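Local coordinates for alcohol dehydrogenase (PDB 4CPD), which probably catalyses the NAD-dependent interconversion of alcohols and carbonyl compounds as a zinc-containing medium-chain dehydrogenase, at residues E60-V65 / G78-G83. Residues are numbered along the deposited sequence; the frame is centred on the assembly and turned at random.
Sequences EFVGQV and GDWVVG
Gln-64 lies over one face of the Trp-80 indole. Its CG sits 3.7 Å from the centroid of the five-membered ring of Trp-80, a CH-pi contact close to the ring normal. Beyond CG the Gln-64 chain is extended, which carries the amide onward over the indole. Its last torsion (chi3 -70°) turns the amide nearly parallel to the ring, 16° between the planes. From there Gln-64 NE2 gives a bent hydrogen bond of 3.1 Å to Gly-78 O, tilted out of the amide plane. Val-62 CG2 meets the indole at its edge, 4.2 Å from Trp-80 CE3. An alanine in place of Trp-80 would probably leave the Gln-64 amide without its stacking surface, held mainly by the bond to Gly-78 O, and open a gap beside Val-62 CG2.

The backbone sets this register. Gly-63 and Val-81 form an antiparallel hydrogen-bonded pair, with Gly-63 N to Val-81 O at 3.1 Å and Val-81 N to Gly-63 O at 2.8 Å, both nearly straight. Val-65 N adds a bond to Asp-79 O. On the sheet face that carries Val-81, its CG1 packs 3.9 Å from Val-65 CG2. Toward the other end the Phe-61 ring reaches Gly-83, with Phe-61 CZ 3.7 Å from Gly-83 N. Nearby, a water donates to Gly-83 O and weakly accepts from Phe-61 N.

His-59, a zinc ligand together with Cys-38 and Asp-152, directly precedes Glu-60 in the sequence. The contact is part of a beta hairpin, strands 60-68 and 80-82, in the GroES-like domain. Strand 28-37 pairs with the far edge of strand 60-68, and strand 136-137 with strand 80-82. Pro-144 of helix 144-147 touches both Val-62 and Trp-80.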
loop_
_atom_site.group_PDB
_atom_site.type_symbol
_atom_site.label_atom_id
_atom_site.label_comp_id
_atom_site.label_asym_id
_atom_site.label_seq_id
_atom_site.Cartn_x
_atom_site.Cartn_y
_atom_site.Cartn_z
ATOM N N GLU A 60 -18.843 -7.984 -19.287
ATOM C CA GLU A 60 -19.885 -7.892 -18.292
ATOM C C GLU A 60 -21.134 -8.708 -18.710
ATOM O O GLU A 60 -21.701 -8.437 -19.763
ATOM C CB GLU A 60 -20.281 -6.464 -18.139
ATOM C CG GLU A 60 -19.274 -5.560 -17.459
ATOM C CD GLU A 60 -19.763 -4.122 -17.518
ATOM O OE1 GLU A 60 -19.796 -3.540 -18.614
ATOM O OE2 GLU A 60 -20.154 -3.557 -16.492
ATOM N N PHE A 61 -21.532 -9.696 -17.892
ATOM C CA PHE A 61 -22.664 -10.537 -18.229
ATOM C C PHE A 61 -23.413 -11.125 -17.048
ATOM O O PHE A 61 -22.871 -11.311 -15.953
ATOM C CB PHE A 61 -22.193 -11.692 -19.082
ATOM C CG PHE A 61 -21.377 -12.701 -18.334
ATOM C CD1 PHE A 61 -20.056 -12.475 -18.078
ATOM C CD2 PHE A 61 -21.942 -13.863 -17.892
ATOM C CE1 PHE A 61 -19.305 -13.397 -17.382
ATOM C CE2 PHE A 61 -21.207 -14.802 -17.195
ATOM C CZ PHE A 61 -19.887 -14.566 -16.930
ATOM N N VAL A 62 -24.671 -11.433 -17.314
ATOM C CA VAL A 62 -25.478 -12.318 -16.473
ATOM C C VAL A 62 -26.335 -13.161 -17.407
ATOM O O VAL A 62 -26.809 -12.675 -18.436
ATOM C CB VAL A 62 -26.369 -11.517 -15.479
ATOM C CG1 VAL A 62 -27.172 -10.453 -16.212
ATOM C CG2 VAL A 62 -27.254 -12.463 -14.656
ATOM N N GLY A 63 -26.533 -14.419 -17.062
ATOM C CA GLY A 63 -27.301 -15.299 -17.936
ATOM C C GLY A 63 -27.598 -16.631 -17.323
ATOM O O GLY A 63 -27.494 -16.798 -16.127
ATOM N N GLN A 64 -27.967 -17.582 -18.166
ATOM C CA GLN A 64 -28.276 -18.968 -17.732
ATOM C C GLN A 64 -27.370 -20.002 -18.380
ATOM O O GLN A 64 -26.955 -19.867 -19.546
ATOM C CB GLN A 64 -29.696 -19.336 -18.095
ATOM C CG GLN A 64 -30.735 -18.620 -17.278
ATOM C CD GLN A 64 -32.137 -18.913 -17.776
ATOM O OE1 GLN A 64 -32.520 -18.457 -18.857
ATOM N NE2 GLN A 64 -32.903 -19.688 -17.003
ATOM N N VAL A 65 -27.094 -21.054 -17.623
ATOM C CA VAL A 65 -26.188 -22.088 -18.073
ATOM C C VAL A 65 -26.842 -22.872 -19.215
ATOM O O VAL A 65 -27.933 -23.341 -19.076
ATOM C CB VAL A 65 -25.864 -23.024 -16.900
ATOM C CG1 VAL A 65 -25.027 -24.220 -17.333
ATOM C CG2 VAL A 65 -25.127 -22.268 -15.820
ATOM N N GLY A 78 -30.365 -25.116 -16.063
ATOM C CA GLY A 78 -31.299 -24.006 -15.754
ATOM C C GLY A 78 -30.718 -22.725 -15.139
ATOM O O GLY A 78 -31.302 -21.643 -15.262
ATOM N N ASP A 79 -29.552 -22.877 -14.505
ATOM C CA ASP A 79 -29.044 -21.987 -13.479
ATOM C C ASP A 79 -28.653 -20.590 -13.943
ATOM O O ASP A 79 -27.916 -20.425 -14.908
ATOM C CB ASP A 79 -27.849 -22.644 -12.777
ATOM C CG ASP A 79 -28.239 -23.848 -11.926
ATOM O OD1 ASP A 79 -29.453 -24.134 -11.770
ATOM O OD2 ASP A 79 -27.309 -24.496 -11.395
ATOM N N TRP A 80 -29.170 -19.600 -13.219
ATOM C CA TRP A 80 -28.798 -18.212 -13.397
ATOM C C TRP A 80 -27.427 -17.985 -12.782
ATOM O O TRP A 80 -27.180 -18.356 -11.634
ATOM C CB TRP A 80 -29.820 -17.279 -12.739
ATOM C CG TRP A 80 -31.026 -17.085 -13.583
ATOM C CD1 TRP A 80 -32.166 -17.819 -13.544
ATOM C CD2 TRP A 80 -31.211 -16.115 -14.620
ATOM N NE1 TRP A 80 -33.047 -17.372 -14.491
ATOM C CE2 TRP A 80 -32.486 -16.325 -15.167
ATOM C CE3 TRP A 80 -30.430 -15.099 -15.136
ATOM C CZ2 TRP A 80 -32.998 -15.549 -16.204
ATOM C CZ3 TRP A 80 -30.947 -14.326 -16.160
ATOM C CH2 TRP A 80 -32.217 -14.560 -16.684
ATOM N N VAL A 81 -26.539 -17.370 -13.552
ATOM C CA VAL A 81 -25.177 -17.163 -13.098
ATOM C C VAL A 81 -24.615 -15.805 -13.496
ATOM O O VAL A 81 -25.092 -15.131 -14.424
ATOM C CB VAL A 81 -24.204 -18.228 -13.630
ATOM C CG1 VAL A 81 -24.556 -19.602 -13.078
ATOM C CG2 VAL A 81 -24.165 -18.208 -15.163
ATOM N N VAL A 82 -23.590 -15.427 -12.748
ATOM C CA VAL A 82 -22.786 -14.298 -13.052
ATOM C C VAL A 82 -21.300 -14.691 -12.791
ATOM O O VAL A 82 -20.994 -15.694 -12.123
ATOM C CB VAL A 82 -23.245 -13.124 -12.221
ATOM C CG1 VAL A 82 -22.737 -13.259 -10.804
ATOM C CG2 VAL A 82 -22.737 -11.819 -12.818
ATOM N N GLY A 83 -20.368 -13.948 -13.358
ATOM C CA GLY A 83 -18.955 -14.305 -13.199
ATOM C C GLY A 83 -18.085 -13.084 -13.286
ATOM O O GLY A 83 -18.490 -12.087 -13.876
HETATM O O HOH W 1 -19.010 -9.909 -15.639
#